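Carbohydrate binding family 6 (Clostridium thermocellum, PDB 5A8C) probably removes alpha-L-arabinofuranosyl side groups from plant polysaccharides as a calcium-binding, five-bladed beta-propeller hydrolase of glycoside hydrolase family 43. Local coordinates at residues H216-K221 / G276-V281; S33-A38 / H85-N90; D261-N266 / V287-G292; V43-R48 / N111-Y116. All coordinates share one frame; numbering follows the deposited sequence. Where two conformers were deposited one is given.

Overall arrangement
Interactions 1 and 4 each join the first hairpin of a four-stranded sheet (212-218/221-228 and 36-45/48-56) to a neighbouring three-stranded sheet through aromatic side chains, their centres about 17 Å apart; both hairpins turn through a type I' beta turn. Interaction 2 ties R35, just ahead of strand 36-45, to strand 83-90 on the other border of the same sheet; it touches interaction 4 where F89 CB lies 3.8 Å from L115 CD2. Interaction 3 lies on the surface and meets interaction 2 through F36 CE1 and V287 CG1, 3.7 Å apart. Strand 277-284 of interaction 1 leads into helix 286-291 of interaction 3. The H216 side chain is about 12 Å from the bound calcium ion.

Interaction 1: H216-K221 / G276-V281; sequences HKYNGK and GNWYVV
W278 brings the rim of its six-membered ring against H216 and Y218, two residues on the same side of strand 212-218. From CB, which points toward the hairpin strand, the side chain leaves with CG anti to its own carbonyl carbon (chi1 -68°), and this sends the six-membered ring outward across the gap. On the five-membered ring, NE1 passes Y218 CE1 at 4.2 Å. Next along, CZ2 makes the tightest approach to the tyrosine, 3.6 Å from Y218 CD1. At the far corner CH2 lies 3.9 Å from H216 CD2 and also comes near the K217 carbonyl oxygen, while CZ3 reaches H216 CD2 at 3.6 Å. The three rings form an aromatic cluster between two sheets of the five-bladed beta-propeller, bridging roughly antiparallel strands whose axes come no nearer than 12.1 Å in these short segments. Both pairs meet obliquely: the W278 ring plane is turned 46° from that of H216 and 72° from that of Y218. Y308 extends the cluster, stacking on Y218, meeting W278 edge-to-face and hydrogen-bonding through its hydroxyl to H216 NE2, which gives that imidazole nitrogen a partner. On its own sheet, H216 stacks with Y223.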
# COMPACT_ATOMS: atom_id res chain seq x y z
N HIS A 216 -8.09 -0.46 7.56
CA HIS A 216 -7.66 -0.46 8.98
C HIS A 216 -8.87 -0.30 9.83
O HIS A 216 -9.94 0.15 9.37
CB HIS A 216 -6.57 0.56 9.28
CG HIS A 216 -7.06 1.95 9.49
ND1 HIS A 216 -7.35 2.84 8.47
CD2 HIS A 216 -7.29 2.59 10.67
CE1 HIS A 216 -7.75 3.97 9.05
NE2 HIS A 216 -7.73 3.83 10.36
N LYS A 217 -8.75 -0.66 11.10
CA LYS A 217 -9.84 -0.60 12.05
C LYS A 217 -9.45 0.28 13.21
O LYS A 217 -8.30 0.24 13.66
CB LYS A 217 -10.24 -2.02 12.53
CG LYS A 217 -11.54 -2.13 13.31
CD LYS A 217 -11.84 -3.56 13.67
CE LYS A 217 -13.21 -3.73 14.28
NZ LYS A 217 -13.50 -5.17 14.59
N TYR A 218 -10.38 1.08 13.71
CA TYR A 218 -10.11 1.92 14.86
C TYR A 218 -11.41 2.19 15.59
O TYR A 218 -12.40 2.60 14.97
CB TYR A 218 -9.48 3.26 14.44
CG TYR A 218 -9.37 4.24 15.53
CD1 TYR A 218 -8.49 4.03 16.60
CD2 TYR A 218 -10.11 5.41 15.51
CE1 TYR A 218 -8.38 4.94 17.63
CE2 TYR A 218 -9.97 6.38 16.54
CZ TYR A 218 -9.09 6.09 17.56
OH TYR A 218 -8.95 7.04 18.59
N ASN A 219 -11.43 1.94 16.90
CA ASN A 219 -12.57 2.22 17.75
C ASN A 219 -13.88 1.71 17.20
O ASN A 219 -14.88 2.43 17.18
CB ASN A 219 -12.65 3.73 18.07
CG ASN A 219 -13.47 4.03 19.31
OD1 ASN A 219 -13.56 3.22 20.24
ND2 ASN A 219 -14.09 5.21 19.32
N GLY A 220 -13.86 0.48 16.73
CA GLY A 220 -15.10 -0.17 16.27
C GLY A 220 -15.54 0.11 14.88
O GLY A 220 -16.59 -0.40 14.46
N LYS A 221 -14.78 0.89 14.13
CA LYS A 221 -15.09 1.23 12.78
C LYS A 221 -14.04 0.70 11.83
O LYS A 221 -12.83 0.73 12.14
CB LYS A 221 -15.25 2.76 12.59
CG LYS A 221 -16.43 3.38 13.26
CD LYS A 221 -17.76 3.08 12.57
CE LYS A 221 -18.91 3.86 13.20
NZ LYS A 221 -20.21 3.58 12.52
N GLY A 276 1.20 5.38 19.83
CA GLY A 276 0.03 6.12 20.24
C GLY A 276 -0.41 7.26 19.35
O GLY A 276 -1.39 7.92 19.67
N ASN A 277 0.31 7.50 18.24
CA ASN A 277 -0.06 8.49 17.25
C ASN A 277 -0.32 7.78 15.91
O ASN A 277 0.13 6.67 15.72
CB ASN A 277 1.06 9.50 17.08
CG ASN A 277 1.33 10.28 18.34
OD1 ASN A 277 2.42 10.18 18.94
ND2 ASN A 277 0.34 10.96 18.81
N TRP A 278 -1.05 8.46 15.05
CA TRP A 278 -1.35 7.91 13.73
C TRP A 278 -0.62 8.68 12.66
O TRP A 278 -0.39 9.88 12.77
CB TRP A 278 -2.86 7.97 13.48
CG TRP A 278 -3.62 7.03 14.36
CD1 TRP A 278 -3.97 7.20 15.65
CD2 TRP A 278 -4.05 5.72 14.01
NE1 TRP A 278 -4.63 6.10 16.14
CE2 TRP A 278 -4.69 5.17 15.14
CE3 TRP A 278 -3.99 4.94 12.83
CZ2 TRP A 278 -5.27 3.90 15.11
CZ3 TRP A 278 -4.58 3.69 12.81
CH2 TRP A 278 -5.19 3.16 13.96
N TYR A 279 -0.24 7.97 11.61
CA TYR A 279 0.48 8.52 10.48
C TYR A 279 -0.08 8.02 9.17
O TYR A 279 -0.55 6.88 9.07
CB TYR A 279 1.97 8.12 10.55
CG TYR A 279 2.63 8.61 11.81
CD1 TYR A 279 3.17 9.88 11.89
CD2 TYR A 279 2.62 7.85 12.96
CE1 TYR A 279 3.66 10.37 13.09
CE2 TYR A 279 3.11 8.32 14.15
CZ TYR A 279 3.64 9.59 14.23
OH TYR A 279 4.12 10.08 15.40
N VAL A 280 -0.01 8.87 8.16
CA VAL A 280 -0.16 8.44 6.76
C VAL A 280 1.22 8.45 6.13
O VAL A 280 1.94 9.47 6.18
CB VAL A 280 -1.14 9.33 5.99
CG1 VAL A 280 -1.29 8.89 4.57
CG2 VAL A 280 -2.51 9.30 6.62
N VAL A 281 1.62 7.32 5.56
CA VAL A 281 2.79 7.22 4.71
C VAL A 281 2.29 7.28 3.27
O VAL A 281 1.25 6.72 2.94
CB VAL A 281 3.61 5.96 5.01
CG1 VAL A 281 4.31 6.07 6.37
CG2 VAL A 281 2.91 4.67 4.87

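Interaction 2: S33-A38 / H85-N90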
# COMPACT_ATOMS: atom_id res chain seq x y z
N SER A 33 16.25 9.40 0.37
CA SER A 33 16.50 9.75 -1.04
C SER A 33 17.50 8.85 -1.72
O SER A 33 17.84 9.11 -2.87
CB SER A 33 16.96 11.21 -1.19
OG SER A 33 18.13 11.38 -0.47
N GLN A 34 17.97 7.80 -1.05
CA GLN A 34 19.04 6.99 -1.65
C GLN A 34 18.65 6.37 -2.97
O GLN A 34 19.45 6.31 -3.90
CB GLN A 34 19.48 5.91 -0.70
CG GLN A 34 20.05 6.40 0.58
CD GLN A 34 21.31 7.24 0.36
OE1 GLN A 34 22.24 6.79 -0.34
NE2 GLN A 34 21.31 8.48 0.85
N ARG A 35 17.44 5.83 -3.01
CA ARG A 35 16.84 5.21 -4.15
C ARG A 35 15.39 5.67 -4.18
O ARG A 35 14.87 6.08 -3.15
CB ARG A 35 16.94 3.68 -4.08
CG ARG A 35 18.36 3.16 -4.08
CD ARG A 35 18.52 1.65 -3.92
NE ARG A 35 17.82 1.13 -2.78
CZ ARG A 35 18.14 1.33 -1.51
NH1 ARG A 35 19.20 2.04 -1.15
NH2 ARG A 35 17.40 0.81 -0.57
N PHE A 36 14.74 5.58 -5.34
CA PHE A 36 13.35 6.04 -5.44
C PHE A 36 12.39 4.97 -4.90
O PHE A 36 12.58 3.77 -5.09
CB PHE A 36 13.06 6.40 -6.91
CG PHE A 36 13.89 7.56 -7.39
CD1 PHE A 36 13.62 8.83 -6.90
CD2 PHE A 36 14.93 7.38 -8.28
CE1 PHE A 36 14.41 9.91 -7.30
CE2 PHE A 36 15.73 8.47 -8.66
CZ PHE A 36 15.45 9.72 -8.18
N THR A 37 11.35 5.46 -4.22
CA THR A 37 10.41 4.61 -3.49
C THR A 37 9.01 5.14 -3.66
O THR A 37 8.76 6.35 -3.72
CB THR A 37 10.75 4.62 -1.96
OG1 THR A 37 10.86 5.94 -1.43
CG2 THR A 37 12.03 3.83 -1.70
N ALA A 38 8.03 4.21 -3.68
CA ALA A 38 6.64 4.56 -3.92
C ALA A 38 5.71 3.58 -3.19
O ALA A 38 6.13 2.52 -2.71
CB ALA A 38 6.32 4.51 -5.41
N HIS A 85 17.32 -0.66 4.83
CA HIS A 85 17.48 -2.11 4.83
C HIS A 85 17.63 -2.70 3.45
O HIS A 85 17.63 -3.94 3.29
CB HIS A 85 16.34 -2.77 5.58
CG HIS A 85 16.19 -2.29 6.99
ND1 HIS A 85 17.14 -2.51 7.96
CD2 HIS A 85 15.24 -1.55 7.58
CE1 HIS A 85 16.70 -1.98 9.10
NE2 HIS A 85 15.56 -1.37 8.90
N GLY A 86 17.74 -1.86 2.40
CA GLY A 86 17.90 -2.35 1.06
C GLY A 86 16.62 -2.90 0.48
O GLY A 86 15.50 -2.60 0.96
N GLU A 87 16.75 -3.68 -0.56
CA GLU A 87 15.65 -4.34 -1.19
C GLU A 87 15.52 -5.72 -0.60
O GLU A 87 16.40 -6.54 -0.71
CB GLU A 87 15.74 -4.32 -2.72
CG GLU A 87 15.28 -2.99 -3.35
CD GLU A 87 16.21 -1.85 -3.02
OE1 GLU A 87 17.37 -1.90 -3.48
OE2 GLU A 87 15.80 -0.91 -2.34
N VAL A 88 14.37 -5.98 0.04
CA VAL A 88 14.13 -7.16 0.85
C VAL A 88 13.37 -8.27 0.13
O VAL A 88 13.28 -9.36 0.65
CB VAL A 88 13.39 -6.77 2.17
CG1 VAL A 88 14.23 -5.80 2.97
CG2 VAL A 88 11.99 -6.20 1.88
N PHE A 89 12.89 -7.97 -1.08
CA PHE A 89 12.20 -8.93 -1.92
C PHE A 89 12.45 -8.52 -3.34
O PHE A 89 12.26 -7.36 -3.68
CB PHE A 89 10.66 -8.96 -1.66
CG PHE A 89 9.90 -9.88 -2.52
CD1 PHE A 89 10.05 -11.26 -2.41
CD2 PHE A 89 9.08 -9.39 -3.52
CE1 PHE A 89 9.35 -12.11 -3.23
CE2 PHE A 89 8.36 -10.26 -4.34
CZ PHE A 89 8.52 -11.61 -4.20
N ASN A 90 12.77 -9.52 -4.20
CA ASN A 90 12.95 -9.31 -5.62
C ASN A 90 12.12 -10.38 -6.32
O ASN A 90 12.35 -11.54 -6.06
CB ASN A 90 14.45 -9.41 -5.98
CG ASN A 90 14.70 -9.32 -7.46
OD1 ASN A 90 14.28 -10.18 -8.22
ND2 ASN A 90 15.35 -8.26 -7.88
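R35 and E87 form a salt bridge, and two hydrogen bonds make it up. The arginine comes side-on, with NE and NH2 both directed to the same carboxylate oxygen. R35 NE donates to the syn lone pair of E87 OE2 at 2.9 Å. R35 NH2 is also 2.9 Å from E87 OE2, but approaches on the syn side from 23° out of the carboxylate plane. The oxygen lies near the guanidinium plane, whereas the carboxylate itself is turned well away from that plane. A bend in each chain makes the meeting possible, at chi3 of R35 (-52°) and at chi2 of E87 (68°). E87 lies on strand 83-90, and R35 just ahead of strand 36-45, the two outermost strands of one four-stranded antiparallel propeller sheet; the ion pair bridges the two borders, and R35 also touches T72 of strand 70-76. Apart from the salt bridge, R35 NH2 packs on G86 CA at 3.6 Å. Second partners hold the charged groups in place: D84 takes R35 NH1 in another salt bridge, and T72 OG1 hydrogen-bonds to E87 OE2.

Interaction 3: D261-N266 / V287-G292; sequences DNYSNN and VAKQRG
The irregular loop 261-266 passes alongside helix 286-291, with the D261 and K289 CA atoms 7.0 Å apart, and the helix closes at G292 in a Schellman motif. K289 carries most of the contact; it was modelled in two conformers, and what follows holds for one of them. Its CG stands anti to the backbone N (chi1 179°) and the chain runs extended until a bend at its last torsion, so its methylenes pass at about a right angle across both loop side chains. Y263 brings its hydroxyl to the base of that chain, OH lying 3.2 Å from K289 CB, with the carbon at the ring's edge. Farther out, D261 OD1 lies 3.3 Å from K289 CD. The opposite charges fall short of a salt bridge, D261 OD1 and K289 NZ being 4.3 Å apart. In this conformer a water can link them instead, donating to D261 OD2 at 2.7 Å and accepting from K289 NZ at 3.0 Å. D261 OD2 also hydrogen-bonds to T286 OG1 at the start of the helix. The contact joins the link between strands 250-256 and 270-274, which belong to successive propeller sheets, to the helical connection after strand 277-284 within the second sheet.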
# COMPACT_ATOMS: atom_id res chain seq x y z
N ASP A 261 4.80 18.80 -4.97
CA ASP A 261 5.81 18.21 -5.83
C ASP A 261 5.43 16.83 -6.33
O ASP A 261 6.26 15.91 -6.35
CB ASP A 261 7.18 18.18 -5.14
CG ASP A 261 7.74 19.54 -4.77
OD1 ASP A 261 7.24 20.57 -5.30
OD2 ASP A 261 8.70 19.59 -3.99
N ASN A 262 4.18 16.70 -6.80
CA ASN A 262 3.70 15.44 -7.29
C ASN A 262 3.27 15.42 -8.73
O ASN A 262 2.82 14.36 -9.22
CB ASN A 262 2.63 14.83 -6.38
CG ASN A 262 2.52 13.35 -6.56
OD1 ASN A 262 3.53 12.63 -6.48
ND2 ASN A 262 1.33 12.85 -6.75
N TYR A 263 3.32 16.55 -9.44
CA TYR A 263 3.15 16.57 -10.90
C TYR A 263 1.80 15.99 -11.34
O TYR A 263 1.67 15.44 -12.42
CB TYR A 263 4.30 15.88 -11.60
CG TYR A 263 5.64 16.52 -11.36
CD1 TYR A 263 6.41 16.18 -10.26
CD2 TYR A 263 6.15 17.46 -12.24
CE1 TYR A 263 7.66 16.74 -10.04
CE2 TYR A 263 7.38 18.05 -12.02
CZ TYR A 263 8.14 17.64 -10.94
OH TYR A 263 9.39 18.18 -10.73
N SER A 264 0.77 16.19 -10.50
CA SER A 264 -0.60 15.73 -10.83
C SER A 264 -0.64 14.26 -11.19
O SER A 264 -1.47 13.82 -11.98
CB SER A 264 -1.24 16.58 -11.92
OG SER A 264 -1.26 17.94 -11.49
N ASN A 265 0.22 13.46 -10.55
CA ASN A 265 0.34 12.05 -10.87
C ASN A 265 -0.20 11.18 -9.72
O ASN A 265 -0.95 11.65 -8.88
CB ASN A 265 1.76 11.73 -11.31
CG ASN A 265 1.79 10.60 -12.37
OD1 ASN A 265 1.39 9.42 -12.12
ND2 ASN A 265 2.29 10.92 -13.52
N ASN A 266 0.15 9.90 -9.72
CA ASN A 266 -0.46 9.00 -8.79
C ASN A 266 -0.10 9.28 -7.34
O ASN A 266 0.90 9.92 -6.99
CB ASN A 266 -0.26 7.54 -9.19
CG ASN A 266 1.18 7.16 -9.42
OD1 ASN A 266 2.10 7.70 -8.76
ND2 ASN A 266 1.41 6.28 -10.38
N VAL A 287 12.24 14.47 -4.56
CA VAL A 287 13.63 14.14 -4.85
C VAL A 287 13.95 14.32 -6.31
O VAL A 287 14.94 14.98 -6.70
CB VAL A 287 14.03 12.75 -4.31
CG1 VAL A 287 15.46 12.38 -4.73
CG2 VAL A 287 13.83 12.65 -2.80
N ALA A 288 13.10 13.75 -7.15
CA ALA A 288 13.26 13.94 -8.60
C ALA A 288 13.21 15.41 -8.96
O ALA A 288 14.02 15.89 -9.77
CB ALA A 288 12.19 13.16 -9.32
N LYS A 289 12.27 16.18 -8.39
CA LYS A 289 12.18 17.60 -8.71
C LYS A 289 13.48 18.31 -8.36
O LYS A 289 14.02 19.09 -9.17
CB LYS A 289 11.03 18.23 -7.93
CG LYS A 289 10.89 19.72 -8.19
CD LYS A 289 9.72 20.32 -7.49
CE LYS A 289 9.60 21.84 -7.66
NZ LYS A 289 10.68 22.60 -7.00
N GLN A 290 14.01 18.09 -7.18
CA GLN A 290 15.22 18.80 -6.78
C GLN A 290 16.37 18.46 -7.68
O GLN A 290 17.20 19.33 -7.92
CB GLN A 290 15.53 18.41 -5.35
CG GLN A 290 14.57 18.87 -4.27
CD GLN A 290 13.57 19.93 -4.67
OE1 GLN A 290 12.37 19.66 -4.70
NE2 GLN A 290 14.06 21.15 -4.98
N ARG A 291 16.45 17.25 -8.21
CA ARG A 291 17.54 16.80 -9.05
C ARG A 291 17.28 17.05 -10.53
O ARG A 291 18.14 16.74 -11.35
CB ARG A 291 17.85 15.34 -8.76
CG ARG A 291 18.28 15.09 -7.37
CD ARG A 291 18.52 13.64 -7.07
NE ARG A 291 18.83 13.49 -5.67
CZ ARG A 291 19.18 12.36 -5.08
NH1 ARG A 291 19.27 11.22 -5.75
NH2 ARG A 291 19.36 12.39 -3.76
N GLY A 292 16.14 17.62 -10.89
CA GLY A 292 15.81 17.88 -12.28
C GLY A 292 15.54 16.63 -13.08
O GLY A 292 15.74 16.66 -14.29
O HOH W 1 10.31 21.79 -4.16

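Interaction 4: V43-R48 / N111-Y116; sequences VVYNGR and NKFYLY
A T-shaped aromatic pair joins two neighbouring sheets of the beta-propeller, Y45 at the end of strand 36-45 offering its face to the edge of F113 on strand 112-118. The ring planes stand at 89° and the centroids are 4.9 Å apart. F113 CZ does the touching: it sits over the centre of the tyrosine ring, with Y45 CD1 3.6 Å away, while F113 CE2 passes Y45 CB at 4.1 Å. With CG anti to the backbone N, chi1 of Y45 (169°) sends the ring toward F113, and chi2 (71°) turns its face to it. Its opposite face is met by N46 CG, offset toward the rim, at the type I' turn that leads into strand 48-56. A water at the edge of the tyrosine ring adds a polar link: it lies 2.5 Å from Y45 OH and donates to N111 OD1 at 2.9 Å. Y108 completes the aromatic group, stacked on F113 and edge-to-face with Y45. Such a geometry points the partly positive hydrogen on F113 CZ at the electron-rich tyrosine face, which would add a favourable electrostatic term to dispersion, while the phenol hydroxyl keeps its water-mediated tie to N111.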
# COMPACT_ATOMS: atom_id res chain seq x y z
N VAL A 43 4.50 -1.37 9.02
CA VAL A 43 4.18 -2.21 10.16
C VAL A 43 5.07 -1.83 11.32
O VAL A 43 6.23 -1.41 11.12
CB VAL A 43 4.29 -3.72 9.83
CG1 VAL A 43 5.73 -4.20 9.77
CG2 VAL A 43 3.50 -4.58 10.80
N VAL A 44 4.58 -2.02 12.52
CA VAL A 44 5.35 -1.79 13.74
C VAL A 44 5.79 -3.15 14.29
O VAL A 44 4.98 -4.09 14.38
CB VAL A 44 4.50 -1.03 14.77
CG1 VAL A 44 5.25 -0.86 16.08
CG2 VAL A 44 4.11 0.32 14.20
N TYR A 45 7.06 -3.25 14.64
CA TYR A 45 7.61 -4.48 15.18
C TYR A 45 8.76 -4.12 16.10
O TYR A 45 9.68 -3.40 15.70
CB TYR A 45 8.09 -5.42 14.05
CG TYR A 45 8.89 -6.60 14.50
CD1 TYR A 45 8.31 -7.65 15.17
CD2 TYR A 45 10.25 -6.66 14.27
CE1 TYR A 45 9.07 -8.74 15.56
CE2 TYR A 45 11.00 -7.74 14.64
CZ TYR A 45 10.42 -8.77 15.30
OH TYR A 45 11.17 -9.85 15.64
N ASN A 46 8.73 -4.67 17.31
CA ASN A 46 9.81 -4.49 18.29
C ASN A 46 10.25 -3.06 18.45
O ASN A 46 11.45 -2.74 18.48
CB ASN A 46 10.91 -5.49 17.98
CG ASN A 46 10.63 -6.88 18.61
OD1 ASN A 46 9.57 -7.10 19.24
ND2 ASN A 46 11.50 -7.83 18.35
N GLY A 47 9.27 -2.17 18.52
CA GLY A 47 9.51 -0.79 18.79
C GLY A 47 9.90 0.06 17.60
O GLY A 47 10.11 1.25 17.80
N ARG A 48 10.00 -0.53 16.41
CA ARG A 48 10.38 0.19 15.21
C ARG A 48 9.20 0.24 14.26
O ARG A 48 8.38 -0.68 14.16
CB ARG A 48 11.54 -0.52 14.50
CG ARG A 48 12.82 -0.55 15.33
CD ARG A 48 13.99 -1.12 14.56
NE ARG A 48 14.46 -0.22 13.53
CZ ARG A 48 15.29 0.80 13.76
NH1 ARG A 48 15.75 1.10 14.96
NH2 ARG A 48 15.62 1.55 12.73
N ASN A 111 4.19 -14.53 14.32
CA ASN A 111 5.59 -14.23 14.48
C ASN A 111 6.37 -14.35 13.16
O ASN A 111 7.59 -14.60 13.15
CB ASN A 111 6.26 -15.07 15.55
CG ASN A 111 7.53 -14.47 16.07
OD1 ASN A 111 7.68 -13.25 16.17
ND2 ASN A 111 8.43 -15.32 16.41
N LYS A 112 5.71 -14.03 12.06
CA LYS A 112 6.28 -14.01 10.72
C LYS A 112 5.79 -12.74 10.03
O LYS A 112 4.85 -12.07 10.47
CB LYS A 112 5.89 -15.25 9.89
CG LYS A 112 6.48 -16.53 10.46
CD LYS A 112 6.06 -17.80 9.70
CE LYS A 112 6.24 -19.00 10.62
NZ LYS A 112 5.27 -18.95 11.74
N PHE A 113 6.43 -12.43 8.91
CA PHE A 113 6.13 -11.27 8.11
C PHE A 113 5.65 -11.73 6.73
O PHE A 113 6.31 -12.54 6.08
CB PHE A 113 7.37 -10.38 7.96
CG PHE A 113 7.84 -9.84 9.30
CD1 PHE A 113 8.64 -10.63 10.11
CD2 PHE A 113 7.37 -8.65 9.76
CE1 PHE A 113 8.99 -10.20 11.39
CE2 PHE A 113 7.74 -8.20 11.04
CZ PHE A 113 8.54 -9.01 11.84
N TYR A 114 4.49 -11.20 6.34
CA TYR A 114 3.85 -11.55 5.08
C TYR A 114 3.78 -10.30 4.24
O TYR A 114 3.22 -9.28 4.67
CB TYR A 114 2.42 -12.10 5.34
CG TYR A 114 2.48 -13.33 6.18
CD1 TYR A 114 2.66 -14.59 5.59
CD2 TYR A 114 2.37 -13.29 7.57
CE1 TYR A 114 2.80 -15.72 6.35
CE2 TYR A 114 2.48 -14.43 8.33
CZ TYR A 114 2.66 -15.66 7.72
OH TYR A 114 2.72 -16.77 8.52
N LEU A 115 4.41 -10.35 3.07
CA LEU A 115 4.57 -9.24 2.16
C LEU A 115 3.84 -9.59 0.87
O LEU A 115 4.30 -10.41 0.11
CB LEU A 115 6.07 -9.03 1.94
CG LEU A 115 6.49 -7.84 1.13
CD1 LEU A 115 6.18 -6.53 1.86
CD2 LEU A 115 8.02 -7.89 0.88
N TYR A 116 2.71 -8.95 0.66
CA TYR A 116 1.88 -9.21 -0.53
C TYR A 116 2.27 -8.21 -1.60
O TYR A 116 2.67 -7.08 -1.27
CB TYR A 116 0.38 -9.10 -0.17
CG TYR A 116 0.01 -10.04 0.92
CD1 TYR A 116 0.12 -9.69 2.25
CD2 TYR A 116 -0.48 -11.32 0.61
CE1 TYR A 116 -0.16 -10.59 3.27
CE2 TYR A 116 -0.78 -12.21 1.62
CZ TYR A 116 -0.63 -11.86 2.93
OH TYR A 116 -0.88 -12.73 3.96
O HOH W 2 10.29 -12.05 16.36